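Local structure of 5'-Methylthioadenosine Nucleosidase (2H8G) at residues L60-Y65 and A95-F100; A101-L106 and D211-P216. The protein is a plant nucleosidase of the phosphorylase superfamily, a dimer whose alpha/beta subunit has a pocket that holds adenine in this model. One frame throughout, in Å; residues are numbered along the deposited sequence.

Interaction 1: residues L60-Y65 and A95-F100; sequences LPWVLY and ASLITF
Trp-62, just ahead of strand 63-69, lays its indole against one turn of helix 92-106 and meets two consecutive helical residues, Leu-97 and Ile-98. Leu-97 comes first along the helix. Its CB lies 3.7 Å from CZ2 of Trp-62, at the six-membered end of the indole, and the two side chains run roughly perpendicular to one another. The contact is therefore made at the root of the leucine, and both Trp-62 and the Leu-97 side chain also pack on Phe-100 of the second subunit. Ile-98 makes the more intimate contact. Its CG2 methyl sits over the five-membered ring of Trp-62, 3.4 Å from the centroid and only 7° off the ring normal, a CH-pi contact made squarely on the face. The first torsion explains this: CG1 stands between the backbone N and the carbonyl carbon (chi1 66°), which turns CG2 to the indole and sends CD1 away from it. A beta-branched residue suits the site, since one branch can meet the ring while the other leads away from it; the side chain also touches Pro-79. On the opposite face of the indole, Leu-60 CD1 lies 3.4 Å above the plane, nearer the rim, so that the ring is sandwiched between aliphatic groups, which restrict its tilting. One residue on, Thr-99 OG1 donates to Ala-95 O at 2.7 Å, which satisfies a hydroxyl packed on helix 203-212. The helix turn thus lies between that neighbouring helix and the sheet, in which strand 63-69 runs between 49-50 and 72-78.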
loop_
_atom_site.group_PDB
_atom_site.type_symbol
_atom_site.label_atom_id
_atom_site.label_comp_id
_atom_site.label_asym_id
_atom_site.label_seq_id
_atom_site.Cartn_x
_atom_site.Cartn_y
_atom_site.Cartn_z
ATOM N N LEU A 60 -1.389 0.773 -17.605
ATOM C CA LEU A 60 -0.698 1.164 -16.383
ATOM C C LEU A 60 0.684 1.733 -16.693
ATOM O O LEU A 60 1.275 1.424 -17.727
ATOM C CB LEU A 60 -0.568 -0.047 -15.455
ATOM C CG LEU A 60 -1.896 -0.707 -15.078
ATOM C CD1 LEU A 60 -1.637 -1.994 -14.310
ATOM C CD2 LEU A 60 -2.730 0.259 -14.255
ATOM N N PRO A 61 1.215 2.584 -15.801
ATOM C CA PRO A 61 2.534 3.189 -16.000
ATOM C C PRO A 61 3.676 2.253 -15.618
ATOM O O PRO A 61 4.847 2.586 -15.801
ATOM C CB PRO A 61 2.478 4.415 -15.102
ATOM C CG PRO A 61 1.681 3.910 -13.944
ATOM C CD PRO A 61 0.552 3.162 -14.618
ATOM N N TRP A 62 3.334 1.081 -15.096
ATOM C CA TRP A 62 4.348 0.122 -14.680
ATOM C C TRP A 62 5.254 -0.293 -15.830
ATOM O O TRP A 62 4.796 -0.503 -16.956
ATOM C CB TRP A 62 3.689 -1.110 -14.056
ATOM C CG TRP A 62 2.788 -0.773 -12.907
ATOM C CD1 TRP A 62 2.771 0.390 -12.191
ATOM C CD2 TRP A 62 1.782 -1.612 -12.331
ATOM N NE1 TRP A 62 1.813 0.329 -11.207
ATOM C CE2 TRP A 62 1.191 -0.890 -11.271
ATOM C CE3 TRP A 62 1.320 -2.907 -12.608
ATOM C CZ2 TRP A 62 0.160 -1.418 -10.485
ATOM C CZ3 TRP A 62 0.293 -3.432 -11.826
ATOM C CH2 TRP A 62 -0.275 -2.686 -10.778
ATOM N N VAL A 63 6.543 -0.408 -15.532
ATOM C CA VAL A 63 7.535 -0.788 -16.528
ATOM C C VAL A 63 8.086 -2.176 -16.233
ATOM O O VAL A 63 8.504 -2.466 -15.111
ATOM C CB VAL A 63 8.709 0.211 -16.548
ATOM C CG1 VAL A 63 9.633 -0.098 -17.715
ATOM C CG2 VAL A 63 8.185 1.634 -16.634
ATOM N N LEU A 64 8.081 -3.035 -17.246
ATOM C CA LEU A 64 8.584 -4.393 -17.098
ATOM C C LEU A 64 9.714 -4.668 -18.081
ATOM O O LEU A 64 9.534 -4.553 -19.293
ATOM C CB LEU A 64 7.453 -5.401 -17.325
ATOM C CG LEU A 64 7.849 -6.879 -17.412
ATOM C CD1 LEU A 64 8.541 -7.314 -16.124
ATOM C CD2 LEU A 64 6.610 -7.720 -17.666
ATOM N N TYR A 65 10.884 -5.016 -17.556
ATOM C CA TYR A 65 12.028 -5.331 -18.404
ATOM C C TYR A 65 12.230 -6.836 -18.312
ATOM O O TYR A 65 12.232 -7.399 -17.216
ATOM C CB TYR A 65 13.302 -4.630 -17.922
ATOM C CG TYR A 65 13.209 -3.126 -17.803
ATOM C CD1 TYR A 65 12.711 -2.531 -16.648
ATOM C CD2 TYR A 65 13.641 -2.297 -18.839
ATOM C CE1 TYR A 65 12.650 -1.147 -16.519
ATOM C CE2 TYR A 65 13.582 -0.909 -18.723
ATOM C CZ TYR A 65 13.086 -0.341 -17.558
ATOM O OH TYR A 65 13.028 1.027 -17.431
ATOM N N ALA A 95 4.476 -0.154 -4.571
ATOM C CA ALA A 95 5.343 -1.323 -4.451
ATOM C C ALA A 95 4.509 -2.571 -4.197
ATOM O O ALA A 95 4.775 -3.624 -4.761
ATOM C CB ALA A 95 6.337 -1.124 -3.316
ATOM N N SER A 96 3.496 -2.449 -3.349
ATOM C CA SER A 96 2.660 -3.599 -3.045
ATOM C C SER A 96 1.878 -4.024 -4.279
ATOM O O SER A 96 1.725 -5.217 -4.536
ATOM C CB SER A 96 1.700 -3.283 -1.883
ATOM O OG SER A 96 0.622 -2.451 -2.275
ATOM N N LEU A 97 1.403 -3.049 -5.052
ATOM C CA LEU A 97 0.628 -3.346 -6.257
ATOM C C LEU A 97 1.448 -4.047 -7.335
ATOM O O LEU A 97 1.005 -5.051 -7.897
ATOM C CB LEU A 97 0.018 -2.066 -6.830
ATOM C CG LEU A 97 -1.029 -1.369 -5.962
ATOM C CD1 LEU A 97 -1.320 0.008 -6.523
ATOM C CD2 LEU A 97 -2.293 -2.213 -5.911
ATOM N N ILE A 98 2.642 -3.541 -7.630
ATOM C CA ILE A 98 3.447 -4.186 -8.663
ATOM C C ILE A 98 3.966 -5.545 -8.209
ATOM O O ILE A 98 4.168 -6.441 -9.025
ATOM C CB ILE A 98 4.624 -3.294 -9.134
ATOM C CG1 ILE A 98 5.642 -3.086 -8.012
ATOM C CG2 ILE A 98 4.082 -1.961 -9.620
ATOM C CD1 ILE A 98 6.852 -2.274 -8.444
ATOM N N THR A 99 4.173 -5.712 -6.907
ATOM C CA THR A 99 4.630 -6.998 -6.396
ATOM C C THR A 99 3.491 -8.007 -6.577
ATOM O O THR A 99 3.708 -9.128 -7.045
ATOM C CB THR A 99 5.002 -6.919 -4.900
ATOM O OG1 THR A 99 6.074 -5.989 -4.725
ATOM C CG2 THR A 99 5.439 -8.283 -4.388
ATOM N N PHE A 100 2.278 -7.591 -6.221
ATOM C CA PHE A 100 1.108 -8.448 -6.343
ATOM C C PHE A 100 0.858 -8.831 -7.801
ATOM O O PHE A 100 0.723 -10.010 -8.125
ATOM C CB PHE A 100 -0.127 -7.731 -5.791
ATOM C CG PHE A 100 -1.403 -8.508 -5.951
ATOM C CD1 PHE A 100 -1.682 -9.594 -5.129
ATOM C CD2 PHE A 100 -2.317 -8.165 -6.942
ATOM C CE1 PHE A 100 -2.858 -10.330 -5.294
ATOM C CE2 PHE A 100 -3.492 -8.893 -7.114
ATOM C CZ PHE A 100 -3.760 -9.976 -6.288
#

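Interaction 2: residues A101-L106 and D211-P216; sequences ASIQAL and DLLKIP
Ile-103 projects from helix 92-106 into the angle between Leu-213 and Ile-215, and its two branches deal with both. The side chains of Ile-103 and Leu-213 approach at a slant. The CG2 methyl of Ile-103 presses on CD1 of Leu-213 at 3.5 Å, a close approach for two methyl carbons, and CD1 of Ile-103 touches the same leucine methyl at 3.9 Å. With CG2 opposite the backbone N and CG1 beside it (chi1 -70°), Ile-103 spreads both branches toward its partners. Leu-213, extended beyond CB by a chi2 of 176°, brings a methyl to the helix surface. These two residues come together where helix 203-212 stops. Leu-213 is the first residue to leave helical geometry, and Lys-214, with positive phi, is the C-prime residue of a Schellman motif: Ile-215 N bonds to Ala-210 O, and Lys-214 N to Asp-211 O at 3.1 Å. The reversal points the lysine away from helix 92-106, as befits an exposed charged residue, and returns Ile-215 to the apolar side just before strand 217-226. Ile-215 runs antiparallel alongside Ile-103, its CG1 3.7 Å from CG2 of Ile-103 and 3.9 Å from that residue's CD1. Branched aliphatic residues suit this junction because they offer several carbons to one another without a polar group to satisfy. Both isoleucines also rest on Ile-111 of strand 110-119. The aliphatic part of Gln-104 lies at the margin, CG 4.4 Å from CD1 of Leu-213, and Leu-213 packs on Leu-60 of the second subunit.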
loop_
_atom_site.group_PDB
_atom_site.type_symbol
_atom_site.label_atom_id
_atom_site.label_comp_id
_atom_site.label_asym_id
_atom_site.label_seq_id
_atom_site.Cartn_x
_atom_site.Cartn_y
_atom_site.Cartn_z
ATOM N N ALA A 101 0.806 -7.834 -8.679
ATOM C CA ALA A 101 0.549 -8.091 -10.095
ATOM C C ALA A 101 1.651 -8.921 -10.753
ATOM O O ALA A 101 1.367 -9.808 -11.563
ATOM C CB ALA A 101 0.362 -6.768 -10.837
ATOM N N SER A 102 2.902 -8.637 -10.402
ATOM C CA SER A 102 4.044 -9.361 -10.957
ATOM C C SER A 102 4.030 -10.829 -10.551
ATOM O O SER A 102 4.359 -11.707 -11.356
ATOM C CB SER A 102 5.353 -8.713 -10.497
ATOM O OG SER A 102 5.437 -7.385 -10.977
ATOM N N ILE A 103 3.656 -11.101 -9.304
ATOM C CA ILE A 103 3.601 -12.476 -8.822
ATOM C C ILE A 103 2.528 -13.264 -9.565
ATOM O O ILE A 103 2.771 -14.384 -10.017
ATOM C CB ILE A 103 3.291 -12.538 -7.311
ATOM C CG1 ILE A 103 4.494 -12.027 -6.515
ATOM C CG2 ILE A 103 2.948 -13.975 -6.898
ATOM C CD1 ILE A 103 4.241 -11.918 -5.023
ATOM N N GLN A 104 1.344 -12.678 -9.697
ATOM C CA GLN A 104 0.242 -13.362 -10.373
ATOM C C GLN A 104 0.453 -13.560 -11.870
ATOM O O GLN A 104 0.015 -14.564 -12.435
ATOM C CB GLN A 104 -1.075 -12.619 -10.120
ATOM C CG GLN A 104 -1.568 -12.780 -8.689
ATOM C CD GLN A 104 -3.020 -12.395 -8.506
ATOM O OE1 GLN A 104 -3.688 -12.881 -7.588
ATOM N NE2 GLN A 104 -3.517 -11.515 -9.366
ATOM N N ALA A 105 1.134 -12.621 -12.512
ATOM C CA ALA A 105 1.373 -12.725 -13.946
ATOM C C ALA A 105 2.657 -13.462 -14.315
ATOM O O ALA A 105 2.665 -14.273 -15.245
ATOM C CB ALA A 105 1.383 -11.341 -14.570
ATOM N N LEU A 106 3.732 -13.197 -13.579
ATOM C CA LEU A 106 5.030 -13.798 -13.869
ATOM C C LEU A 106 5.375 -15.079 -13.105
ATOM O O LEU A 106 6.289 -15.805 -13.495
ATOM C CB LEU A 106 6.127 -12.748 -13.651
ATOM C CG LEU A 106 5.861 -11.400 -14.334
ATOM C CD1 LEU A 106 7.028 -10.456 -14.088
ATOM C CD2 LEU A 106 5.645 -11.605 -15.831
ATOM N N ASP A 211 4.487 -12.577 1.296
ATOM C CA ASP A 211 4.003 -13.532 2.288
ATOM C C ASP A 211 2.580 -13.979 1.960
ATOM O O ASP A 211 2.253 -15.161 2.075
ATOM C CB ASP A 211 4.053 -12.923 3.692
ATOM C CG ASP A 211 3.506 -13.862 4.753
ATOM O OD1 ASP A 211 2.380 -13.623 5.236
ATOM O OD2 ASP A 211 4.198 -14.844 5.093
ATOM N N LEU A 212 1.736 -13.042 1.535
ATOM C CA LEU A 212 0.355 -13.386 1.197
ATOM C C LEU A 212 0.290 -14.431 0.099
ATOM O O LEU A 212 -0.556 -15.327 0.131
ATOM C CB LEU A 212 -0.426 -12.159 0.720
ATOM C CG LEU A 212 -0.844 -11.064 1.696
ATOM C CD1 LEU A 212 -1.713 -10.061 0.951
ATOM C CD2 LEU A 212 -1.615 -11.663 2.866
ATOM N N LEU A 213 1.186 -14.314 -0.874
ATOM C CA LEU A 213 1.204 -15.231 -2.005
ATOM C C LEU A 213 2.262 -16.321 -1.893
ATOM O O LEU A 213 2.553 -17.023 -2.865
ATOM C CB LEU A 213 1.372 -14.434 -3.302
ATOM C CG LEU A 213 0.186 -13.507 -3.593
ATOM C CD1 LEU A 213 0.464 -12.681 -4.834
ATOM C CD2 LEU A 213 -1.083 -14.340 -3.768
ATOM N N LYS A 214 2.828 -16.452 -0.697
ATOM C CA LYS A 214 3.834 -17.465 -0.397
ATOM C C LYS A 214 4.998 -17.536 -1.381
ATOM O O LYS A 214 5.363 -18.617 -1.853
ATOM C CB LYS A 214 3.161 -18.836 -0.292
ATOM C CG LYS A 214 2.216 -18.980 0.895
ATOM C CD LYS A 214 2.976 -18.901 2.211
ATOM C CE LYS A 214 2.113 -19.338 3.385
ATOM N NZ LYS A 214 2.864 -19.289 4.675
ATOM N N ILE A 215 5.587 -16.384 -1.683
ATOM C CA ILE A 215 6.728 -16.325 -2.590
ATOM C C ILE A 215 7.938 -15.861 -1.787
ATOM O O ILE A 215 7.873 -14.845 -1.098
ATOM C CB ILE A 215 6.498 -15.313 -3.737
ATOM C CG1 ILE A 215 5.219 -15.663 -4.501
ATOM C CG2 ILE A 215 7.698 -15.315 -4.686
ATOM C CD1 ILE A 215 5.229 -17.046 -5.119
ATOM N N PRO A 216 9.053 -16.608 -1.847
ATOM C CA PRO A 216 10.251 -16.208 -1.101
ATOM C C PRO A 216 10.716 -14.824 -1.539
ATOM O O PRO A 216 10.682 -14.504 -2.727
ATOM C CB PRO A 216 11.269 -17.283 -1.476
ATOM C CG PRO A 216 10.415 -18.485 -1.745
ATOM C CD PRO A 216 9.250 -17.906 -2.515
#

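Both contacts draw on helix 92-106, interaction 1 on its middle and interaction 2 on its C-terminal part, their centres about 12 Å apart. Interaction 1 is the more buried, joining the helix to the residues leading into strand 63-69 through an aromatic face; interaction 2 is partly buried, wholly aliphatic, and joins the helix to the turn between helix 203-212 and strand 217-226. They also touch directly: Trp-62 CZ3 lies 3.5 Å from Ala-101 CB, while Phe-100 CD1 meets Leu-213 CD1 at 3.8 Å. Both reach the second subunit, so the packing round this helix continues into the dimer interface.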